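Local coordinates for protein phosphoglycerate oxidoreductase (Rhizobium etli, PDB 4HY3) that probably reduces hydroxypyruvate or glyoxylate with NAD(P)H, as a member of the D-2-hydroxyacid dehydrogenases, at residues I137-A142 against R192-G197; G176-I181 against S255-A260; R201-D206 against L228-F233; E251-M256 against D274-A279. All coordinates share one frame; numbering follows the deposited sequence.

Interaction 1 of 4, residues I137-A142 against R192-G197; sequences IGLGFA and RRVLSG
Leu-139 and Val-194 mark the closest approach of the two helical segments, their CA atoms standing 7.4 Å apart, and their side chains fill the space between the backbones. The leucine reaches across with both of its methyls. CD2 of Leu-139 settles against CG2 of Val-194 at 3.8 Å, the two side chains running antiparallel alongside one another, while CD1 of Leu-139 branches off to CD2 of Leu-195 at 4.1 Å. With CG of Leu-139 anti to the backbone N (chi1 178°), the fork is carried out toward the second helix. The same valine methyl also lies beside the leucine stem, CG2 of Val-194 being 4.1 Å from CB of Leu-139, and CB of Val-194 comes within 3.9 Å of CD2 of Leu-139. Leu-195 leaves its own backbone obliquely to the contact, and its CD2 end closes the distance. The contact is wholly apolar and buried. Val-194 also lies against Glu-132 and Ala-135 of helix 131-147 and against Phe-198 of the second subunit. The pair thus joins helix 131-147 to helix 186-195, which follows the first strand and a glycine-rich turn of the probable GxGxxG type in the Rossmann-fold NAD-binding domain, close to the subunit interface.

Interaction 2 of 4, residues G176-I181 against S255-A260; sequences GSEIGI and SMRRGA
The guanidinium of Arg-257 meets the carboxylate of Glu-178 at its edge, close to its own plane, with NH2 of Arg-257 giving a nearly straight but long hydrogen bond to OE2 of Glu-178 at 3.3 Å. The two flat groups are not coplanar: their planes stand 44° apart, and the donor comes to OE2 from the anti side, 34° out of the carboxylate plane. This is therefore a single-bonded salt bridge, without the paired contacts of a bidentate one. The side chains are roughly perpendicular. Arg-257 runs out extended from CG to NE, whereas Glu-178 is bent at its second torsion (chi2 -103°), which also lays its aliphatic part by the guanidinium, with CG of Glu-178 3.4 Å from NH1 of Arg-257. In the Rossmann fold the bridge lies at the amino-terminal ends of the parallel strands, tying the start of strand 178-182 to the loop that runs from helix 250-254 into strand 261-264. An inverse gamma turn centred on Gly-259 bends that loop just beyond the arginine. The other amino group, NH1 of Arg-257, makes a salt bridge to Asp-232, the stronger polar partner. A leucine in place of Arg-257 would probably leave Asp-232 and Glu-178 without the positive charge they share. Glu-178 OE1 has further long, weak ion pairs with Arg-201 and Arg-203.

Interaction 3 of 4, residues R201-D206 against L228-F233; sequences RIRVFD and LTKSDF
Arg-203 and Lys-230 meet with their side chains set nearly square to each other, the arginine bringing its flat end to the lysine's backbone and first side-chain carbon. CB of Lys-230 sits over one face of the guanidinium, offset toward the rim, at 3.6 Å from CZ of Arg-203. NH1 of Arg-203 lies 2.6 Å from O of Lys-230, yet the N-H...O angle of 119° makes this a weak hydrogen bond. At the guanidinium edge, near its plane, OG of Ser-231 stays 3.6 Å from NH1 of Arg-203, a contact too long to count as a bond. Arg-203 gets there with CG anti to its carbonyl carbon (chi1 -81°) and the chain extended to NE. The lysine's end leads elsewhere: NZ of Lys-230 pairs with Asp-226, and it remains 6.1 Å from NE of Arg-203. That separate partner probably eases the proximity of two like charges. Arg-203 itself has a long, weak ion pair with Glu-178. Lys-230 is where the chain leaves helical geometry after helix 224-229. The arginine arm thus rises from the face of strand 201-205 to meet the turn after that helix, in the crossover that leads into strand 233-236 of the Rossmann sheet.

Interaction 4 of 4, residues E251-M256 against D274-A279; sequences EAFSSM and DALMAA
The ring of Phe-253 carries this contact, with Leu-276 laid over one of its faces. CA of Leu-276 stands 4.0 Å from the centroid of the Phe-253 ring, 24° off its normal, a CH-pi contact displaced toward the rim. The leucine side chain continues along the ring: its CB approaches CZ of Phe-253 at 3.5 Å, and CD1 of Leu-276 ends 3.5 Å from CE1 of Phe-253. Holding CG of Leu-276 anti to the backbone N (chi1 165°) sends the branch that way. Two alanines complete this shell, CB of Ala-279 lying 4.0 Å from CB of Phe-253 and CB of Ala-275 lying 4.3 Å from CD2 of Phe-253. Their small side chains let the backbones close to 6.6 Å between the CA atoms of Phe-253 and Ala-279. Further out, Phe-262 meets the Phe-253 ring edge-to-face and touches Leu-276 as well. An alanine in place of Phe-253 would probably open a gap between the helices and leave Leu-276 and Phe-262 without the ring both pack on. Asp-272 accepts a hydrogen bond from N of Ala-275 in the second helix. Helices 250-254 and 273-281 thus pack side by side against strand 261-264, which lies between them in the chain, while Leu-228 of helix 224-229 adjoins the first.

All four contacts belong to the NAD-binding domain. Interaction 1 is buried and aliphatic, and interaction 4 is partly buried and built on an aromatic ring. Interaction 3 is buried but polar, interaction 2 polar and at the surface; both rely on an arginine, one from the middle of a strand and one from a loop. These two are the closest pair, with centres about 7 Å apart, and they use the neighbouring strands 178-182 and 201-205 of one sheet. Helix 186-195 of interaction 1 touches both, CD2 of Leu-195 packing on CD1 of Ile-179 at 3.8 Å and Arg-192 on Ile-202. Interactions 2 and 4 share Ser-255 and Met-256, whereas interactions 1 and 4 do not touch.

Interaction 1 of 4, residues I137-A142 against R192-G197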
# COMPACT_ATOMS: atom_id res chain seq x y z
N ILE A 137 -0.82 18.98 -8.18
CA ILE A 137 -1.48 20.29 -8.07
C ILE A 137 -3.00 20.13 -7.97
O ILE A 137 -3.69 20.99 -7.43
CB ILE A 137 -1.11 21.24 -9.21
CG1 ILE A 137 -1.42 22.68 -8.82
CG2 ILE A 137 -1.87 20.90 -10.49
CD1 ILE A 137 -0.19 23.51 -8.56
N GLY A 138 -3.49 19.00 -8.49
CA GLY A 138 -4.91 18.62 -8.39
C GLY A 138 -5.35 18.25 -6.98
O GLY A 138 -6.38 18.75 -6.48
N LEU A 139 -4.61 17.35 -6.33
CA LEU A 139 -4.87 17.07 -4.94
C LEU A 139 -4.67 18.41 -4.20
O LEU A 139 -5.35 18.71 -3.22
CB LEU A 139 -3.91 16.01 -4.44
CG LEU A 139 -4.00 15.62 -2.98
CD1 LEU A 139 -5.43 15.70 -2.48
CD2 LEU A 139 -3.48 14.21 -2.72
N GLY A 140 -3.76 19.22 -4.72
CA GLY A 140 -3.46 20.50 -4.11
C GLY A 140 -4.72 21.31 -3.96
O GLY A 140 -5.07 21.69 -2.85
N PHE A 141 -5.41 21.58 -5.07
CA PHE A 141 -6.67 22.34 -5.02
C PHE A 141 -7.72 21.68 -4.16
O PHE A 141 -8.43 22.38 -3.43
CB PHE A 141 -7.28 22.58 -6.38
CG PHE A 141 -6.34 23.15 -7.37
CD1 PHE A 141 -5.53 24.21 -7.03
CD2 PHE A 141 -6.29 22.63 -8.65
CE1 PHE A 141 -4.66 24.75 -7.97
CE2 PHE A 141 -5.42 23.16 -9.59
CZ PHE A 141 -4.61 24.23 -9.24
N ALA A 142 -7.83 20.34 -4.22
CA ALA A 142 -8.77 19.63 -3.35
C ALA A 142 -8.63 20.11 -1.89
O ALA A 142 -9.60 20.57 -1.28
CB ALA A 142 -8.60 18.13 -3.45
N ARG A 192 -5.37 8.52 -8.47
CA ARG A 192 -5.62 7.39 -7.58
C ARG A 192 -4.40 7.15 -6.72
O ARG A 192 -4.53 6.76 -5.57
CB ARG A 192 -6.01 6.14 -8.36
CG ARG A 192 -6.10 4.86 -7.55
CD ARG A 192 -6.92 5.02 -6.27
NE ARG A 192 -6.96 3.76 -5.52
CZ ARG A 192 -6.09 3.37 -4.60
NH1 ARG A 192 -5.06 4.13 -4.24
NH2 ARG A 192 -6.25 2.19 -4.03
N ARG A 193 -3.21 7.40 -7.25
CA ARG A 193 -2.01 7.12 -6.46
C ARG A 193 -1.84 8.13 -5.32
O ARG A 193 -1.65 7.74 -4.17
CB ARG A 193 -0.77 7.05 -7.33
CG ARG A 193 0.45 6.57 -6.56
CD ARG A 193 1.55 6.06 -7.48
NE ARG A 193 1.96 7.11 -8.40
CZ ARG A 193 1.58 7.20 -9.68
NH1 ARG A 193 0.80 6.27 -10.20
NH2 ARG A 193 1.98 8.22 -10.44
N VAL A 194 -1.92 9.42 -5.63
CA VAL A 194 -1.74 10.41 -4.58
C VAL A 194 -2.85 10.28 -3.53
O VAL A 194 -2.61 10.50 -2.35
CB VAL A 194 -1.51 11.85 -5.11
CG1 VAL A 194 -0.26 11.86 -5.94
CG2 VAL A 194 -2.66 12.36 -5.95
N LEU A 195 -4.03 9.85 -3.95
CA LEU A 195 -5.14 9.70 -3.02
C LEU A 195 -5.04 8.43 -2.17
O LEU A 195 -5.76 8.30 -1.19
CB LEU A 195 -6.49 9.79 -3.76
CG LEU A 195 -6.82 11.12 -4.45
CD1 LEU A 195 -7.87 10.98 -5.54
CD2 LEU A 195 -7.27 12.16 -3.44
N SER A 196 -4.13 7.53 -2.49
CA SER A 196 -4.08 6.24 -1.82
C SER A 196 -3.80 6.33 -0.34
O SER A 196 -3.88 5.33 0.36
CB SER A 196 -3.03 5.33 -2.44
OG SER A 196 -1.75 5.88 -2.26
N GLY A 197 -3.46 7.52 0.12
CA GLY A 197 -3.16 7.73 1.52
C GLY A 197 -4.35 8.28 2.27
O GLY A 197 -4.24 8.63 3.44

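Interaction 2 of 4, residues G176-I181 against S255-A260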
# COMPACT_ATOMS: atom_id res chain seq x y z
N GLY A 176 -12.32 11.19 4.95
CA GLY A 176 -13.78 10.94 4.82
C GLY A 176 -14.29 9.70 4.08
O GLY A 176 -14.22 8.60 4.63
N SER A 177 -14.79 9.79 2.84
CA SER A 177 -14.88 10.95 1.98
C SER A 177 -15.24 10.38 0.64
O SER A 177 -14.75 9.30 0.26
CB SER A 177 -13.54 11.64 1.82
OG SER A 177 -13.67 12.84 1.07
N GLU A 178 -16.09 11.08 -0.10
CA GLU A 178 -16.54 10.57 -1.39
C GLU A 178 -15.85 11.28 -2.56
O GLU A 178 -16.14 12.47 -2.83
CB GLU A 178 -18.06 10.70 -1.52
CG GLU A 178 -18.87 9.98 -0.44
CD GLU A 178 -19.46 8.67 -0.93
OE1 GLU A 178 -18.70 7.88 -1.53
OE2 GLU A 178 -20.67 8.45 -0.73
N ILE A 179 -14.96 10.54 -3.25
CA ILE A 179 -14.30 11.09 -4.46
C ILE A 179 -14.79 10.50 -5.76
O ILE A 179 -14.82 9.27 -5.92
CB ILE A 179 -12.77 10.92 -4.46
CG1 ILE A 179 -12.15 11.65 -3.27
CG2 ILE A 179 -12.20 11.45 -5.76
CD1 ILE A 179 -10.86 11.04 -2.79
N GLY A 180 -15.12 11.38 -6.69
CA GLY A 180 -15.45 10.97 -8.04
C GLY A 180 -14.59 11.54 -9.15
O GLY A 180 -14.27 12.74 -9.21
N ILE A 181 -14.24 10.66 -10.07
CA ILE A 181 -13.39 11.04 -11.18
C ILE A 181 -14.14 10.92 -12.53
O ILE A 181 -14.59 9.82 -12.91
CB ILE A 181 -12.09 10.23 -11.15
CG1 ILE A 181 -11.48 10.34 -9.76
CG2 ILE A 181 -11.11 10.77 -12.17
CD1 ILE A 181 -10.27 9.44 -9.55
N SER A 255 -27.28 19.07 -10.00
CA SER A 255 -27.38 17.66 -9.67
C SER A 255 -26.45 17.20 -8.54
O SER A 255 -26.53 16.06 -8.08
CB SER A 255 -27.11 16.84 -10.94
OG SER A 255 -26.47 15.61 -10.64
N MSE A 256 -25.56 18.10 -8.10
CA MSE A 256 -24.47 17.75 -7.18
C MSE A 256 -24.92 17.78 -5.74
O MSE A 256 -26.08 18.07 -5.45
CB MSE A 256 -23.28 18.71 -7.43
CG MSE A 256 -22.26 18.14 -8.45
SE MSE A 256 -20.88 19.41 -9.14
CE MSE A 256 -20.61 18.65 -10.94
N ARG A 257 -24.02 17.42 -4.82
CA ARG A 257 -24.23 17.64 -3.39
C ARG A 257 -23.97 19.08 -3.08
O ARG A 257 -23.47 19.82 -3.93
CB ARG A 257 -23.26 16.81 -2.56
CG ARG A 257 -23.83 15.51 -2.07
CD ARG A 257 -22.74 14.73 -1.37
NE ARG A 257 -23.06 13.32 -1.36
CZ ARG A 257 -22.22 12.36 -0.99
NH1 ARG A 257 -20.98 12.67 -0.62
NH2 ARG A 257 -22.61 11.09 -0.99
N ARG A 258 -24.29 19.47 -1.86
CA ARG A 258 -24.39 20.88 -1.49
C ARG A 258 -23.03 21.56 -1.56
O ARG A 258 -22.73 22.18 -2.58
CB ARG A 258 -25.07 21.03 -0.13
CG ARG A 258 -25.22 22.45 0.41
CD ARG A 258 -25.99 23.41 -0.48
NE ARG A 258 -25.87 24.75 0.11
CZ ARG A 258 -25.96 25.91 -0.54
NH1 ARG A 258 -26.21 25.94 -1.85
NH2 ARG A 258 -25.81 27.05 0.14
N GLY A 259 -22.20 21.42 -0.53
CA GLY A 259 -20.87 22.04 -0.56
C GLY A 259 -19.90 21.18 -1.35
O GLY A 259 -18.95 20.63 -0.81
N ALA A 260 -20.14 21.03 -2.64
CA ALA A 260 -19.36 20.09 -3.41
C ALA A 260 -18.08 20.72 -3.95
O ALA A 260 -18.03 21.91 -4.26
CB ALA A 260 -20.19 19.50 -4.54

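Interaction 3 of 4, residues R201-D206 against L228-F233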
# COMPACT_ATOMS: atom_id res chain seq x y z
N ARG A 201 -13.50 6.98 -0.58
CA ARG A 201 -14.25 6.21 -1.58
C ARG A 201 -14.22 6.81 -3.01
O ARG A 201 -14.65 7.97 -3.27
CB ARG A 201 -15.68 5.97 -1.10
CG ARG A 201 -16.59 5.27 -2.08
CD ARG A 201 -17.50 4.36 -1.30
NE ARG A 201 -18.74 4.06 -1.99
CZ ARG A 201 -19.25 2.84 -2.13
NH1 ARG A 201 -18.60 1.77 -1.65
NH2 ARG A 201 -20.40 2.68 -2.77
N ILE A 202 -13.71 6.01 -3.95
CA ILE A 202 -13.39 6.55 -5.27
C ILE A 202 -14.19 5.95 -6.42
O ILE A 202 -13.94 4.80 -6.86
CB ILE A 202 -11.86 6.50 -5.54
CG1 ILE A 202 -11.11 7.26 -4.45
CG2 ILE A 202 -11.56 7.11 -6.91
CD1 ILE A 202 -9.63 6.99 -4.41
N ARG A 203 -15.14 6.76 -6.91
CA ARG A 203 -16.03 6.42 -8.03
C ARG A 203 -15.50 6.99 -9.30
O ARG A 203 -15.20 8.18 -9.38
CB ARG A 203 -17.44 6.99 -7.82
CG ARG A 203 -18.31 6.16 -6.90
CD ARG A 203 -19.73 6.68 -6.90
NE ARG A 203 -20.45 6.35 -5.68
CZ ARG A 203 -20.46 7.10 -4.59
NH1 ARG A 203 -19.76 8.24 -4.57
NH2 ARG A 203 -21.16 6.73 -3.52
N VAL A 204 -15.40 6.14 -10.32
CA VAL A 204 -14.80 6.53 -11.58
C VAL A 204 -15.75 6.26 -12.73
O VAL A 204 -16.31 5.17 -12.84
CB VAL A 204 -13.46 5.78 -11.82
CG1 VAL A 204 -12.96 5.95 -13.27
CG2 VAL A 204 -12.39 6.26 -10.86
N PHE A 205 -15.91 7.24 -13.60
CA PHE A 205 -16.65 7.02 -14.81
C PHE A 205 -15.70 6.98 -16.01
O PHE A 205 -14.91 7.89 -16.22
CB PHE A 205 -17.75 8.08 -14.98
CG PHE A 205 -18.33 8.11 -16.36
CD1 PHE A 205 -19.20 7.12 -16.78
CD2 PHE A 205 -17.97 9.12 -17.24
CE1 PHE A 205 -19.73 7.14 -18.07
CE2 PHE A 205 -18.49 9.16 -18.53
CZ PHE A 205 -19.37 8.16 -18.94
N ASP A 206 -15.80 5.91 -16.79
CA ASP A 206 -14.97 5.73 -17.97
C ASP A 206 -15.62 4.76 -18.98
O ASP A 206 -15.91 3.61 -18.66
CB ASP A 206 -13.58 5.26 -17.56
CG ASP A 206 -12.54 5.40 -18.68
OD1 ASP A 206 -12.28 6.53 -19.15
OD2 ASP A 206 -11.95 4.38 -19.06
N LEU A 228 -21.26 12.22 -10.36
CA LEU A 228 -21.63 13.61 -10.40
C LEU A 228 -22.45 13.97 -9.15
O LEU A 228 -22.49 15.13 -8.73
CB LEU A 228 -22.43 13.85 -11.67
CG LEU A 228 -22.48 15.24 -12.29
CD1 LEU A 228 -22.89 15.19 -13.75
CD2 LEU A 228 -23.44 16.12 -11.50
N THR A 229 -23.05 12.95 -8.54
CA THR A 229 -24.13 13.17 -7.59
C THR A 229 -23.83 12.76 -6.16
O THR A 229 -24.06 13.55 -5.24
CB THR A 229 -25.46 12.57 -8.13
OG1 THR A 229 -26.26 13.64 -8.66
CG2 THR A 229 -26.25 11.77 -7.07
N LYS A 230 -23.33 11.55 -5.99
CA LYS A 230 -22.98 11.00 -4.68
C LYS A 230 -21.53 11.32 -4.29
O LYS A 230 -20.84 10.47 -3.71
CB LYS A 230 -23.18 9.49 -4.70
CG LYS A 230 -24.29 9.10 -5.65
CD LYS A 230 -24.74 7.66 -5.51
CE LYS A 230 -26.18 7.57 -5.96
NZ LYS A 230 -26.42 6.33 -6.75
N SER A 231 -21.06 12.53 -4.62
CA SER A 231 -19.64 12.84 -4.46
C SER A 231 -19.33 14.21 -3.83
O SER A 231 -19.96 15.23 -4.17
CB SER A 231 -18.87 12.65 -5.78
OG SER A 231 -18.46 11.31 -5.97
N ASP A 232 -18.36 14.22 -2.92
CA ASP A 232 -17.92 15.44 -2.28
C ASP A 232 -16.79 16.09 -3.06
O ASP A 232 -16.67 17.32 -3.08
CB ASP A 232 -17.49 15.18 -0.85
CG ASP A 232 -18.63 14.68 0.02
OD1 ASP A 232 -19.62 15.44 0.22
OD2 ASP A 232 -18.52 13.53 0.50
N PHE A 233 -15.97 15.26 -3.71
CA PHE A 233 -14.94 15.78 -4.58
C PHE A 233 -14.98 15.12 -5.94
O PHE A 233 -14.87 13.90 -6.07
CB PHE A 233 -13.57 15.59 -3.97
CG PHE A 233 -13.42 16.19 -2.60
CD1 PHE A 233 -13.10 17.51 -2.45
CD2 PHE A 233 -13.60 15.40 -1.47
CE1 PHE A 233 -12.96 18.07 -1.20
CE2 PHE A 233 -13.45 15.95 -0.21
CZ PHE A 233 -13.13 17.29 -0.08

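Interaction 4 of 4, residues E251-M256 against D274-A279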
# COMPACT_ATOMS: atom_id res chain seq x y z
N GLU A 251 -27.49 22.06 -15.58
CA GLU A 251 -28.32 21.00 -15.03
C GLU A 251 -27.45 19.95 -14.32
O GLU A 251 -27.80 19.45 -13.25
CB GLU A 251 -29.15 20.40 -16.17
CG GLU A 251 -30.35 19.58 -15.75
CD GLU A 251 -30.00 18.12 -15.58
OE1 GLU A 251 -29.69 17.46 -16.60
OE2 GLU A 251 -30.04 17.63 -14.43
N ALA A 252 -26.31 19.64 -14.93
CA ALA A 252 -25.32 18.79 -14.28
C ALA A 252 -24.84 19.35 -12.93
O ALA A 252 -24.66 18.60 -11.98
CB ALA A 252 -24.15 18.57 -15.22
N PHE A 253 -24.64 20.66 -12.85
CA PHE A 253 -24.11 21.24 -11.62
C PHE A 253 -25.02 21.18 -10.40
O PHE A 253 -24.62 20.72 -9.34
CB PHE A 253 -23.57 22.65 -11.86
CG PHE A 253 -22.28 22.65 -12.62
CD1 PHE A 253 -21.11 22.18 -12.01
CD2 PHE A 253 -22.22 23.10 -13.93
CE1 PHE A 253 -19.91 22.17 -12.71
CE2 PHE A 253 -21.03 23.09 -14.63
CZ PHE A 253 -19.87 22.63 -14.02
N SER A 254 -26.26 21.66 -10.55
CA SER A 254 -27.32 21.48 -9.55
C SER A 254 -27.46 20.02 -9.08
O SER A 254 -27.73 19.75 -7.92
CB SER A 254 -28.65 21.97 -10.13
OG SER A 254 -28.85 21.49 -11.47
N SER A 255 -27.28 19.07 -10.00
CA SER A 255 -27.38 17.66 -9.67
C SER A 255 -26.45 17.20 -8.54
O SER A 255 -26.53 16.06 -8.08
CB SER A 255 -27.11 16.84 -10.94
OG SER A 255 -26.47 15.61 -10.64
N MSE A 256 -25.56 18.10 -8.10
CA MSE A 256 -24.47 17.75 -7.18
C MSE A 256 -24.92 17.78 -5.74
O MSE A 256 -26.08 18.07 -5.45
CB MSE A 256 -23.28 18.71 -7.43
CG MSE A 256 -22.26 18.14 -8.45
SE MSE A 256 -20.88 19.41 -9.14
CE MSE A 256 -20.61 18.65 -10.94
N ASP A 274 -20.10 29.45 -17.84
CA ASP A 274 -21.04 30.35 -17.17
C ASP A 274 -22.06 29.54 -16.38
O ASP A 274 -22.56 30.00 -15.36
CB ASP A 274 -21.74 31.30 -18.15
CG ASP A 274 -20.92 31.56 -19.42
OD1 ASP A 274 -20.37 32.67 -19.57
OD2 ASP A 274 -20.84 30.63 -20.27
N ALA A 275 -22.36 28.32 -16.84
CA ALA A 275 -23.15 27.40 -16.01
C ALA A 275 -22.41 27.09 -14.72
O ALA A 275 -23.01 27.13 -13.65
CB ALA A 275 -23.48 26.12 -16.76
N LEU A 276 -21.10 26.82 -14.83
CA LEU A 276 -20.25 26.57 -13.65
C LEU A 276 -20.11 27.78 -12.71
O LEU A 276 -20.33 27.67 -11.50
CB LEU A 276 -18.88 26.01 -14.05
CG LEU A 276 -17.77 26.04 -12.98
CD1 LEU A 276 -17.85 24.89 -11.98
CD2 LEU A 276 -16.41 26.11 -13.64
N MSE A 277 -19.76 28.93 -13.26
CA MSE A 277 -19.70 30.16 -12.45
C MSE A 277 -21.00 30.40 -11.71
O MSE A 277 -21.01 30.69 -10.50
CB MSE A 277 -19.32 31.32 -13.37
CG MSE A 277 -17.91 31.09 -13.89
SE MSE A 277 -17.18 32.74 -14.67
CE MSE A 277 -17.13 33.85 -13.03
N ALA A 278 -22.12 30.26 -12.42
CA ALA A 278 -23.43 30.43 -11.84
C ALA A 278 -23.59 29.62 -10.55
O ALA A 278 -24.03 30.17 -9.54
CB ALA A 278 -24.51 30.06 -12.86
N ALA A 279 -23.21 28.34 -10.59
CA ALA A 279 -23.30 27.45 -9.41
C ALA A 279 -22.36 27.86 -8.29
O ALA A 279 -22.59 27.52 -7.12
CB ALA A 279 -23.06 26.01 -9.80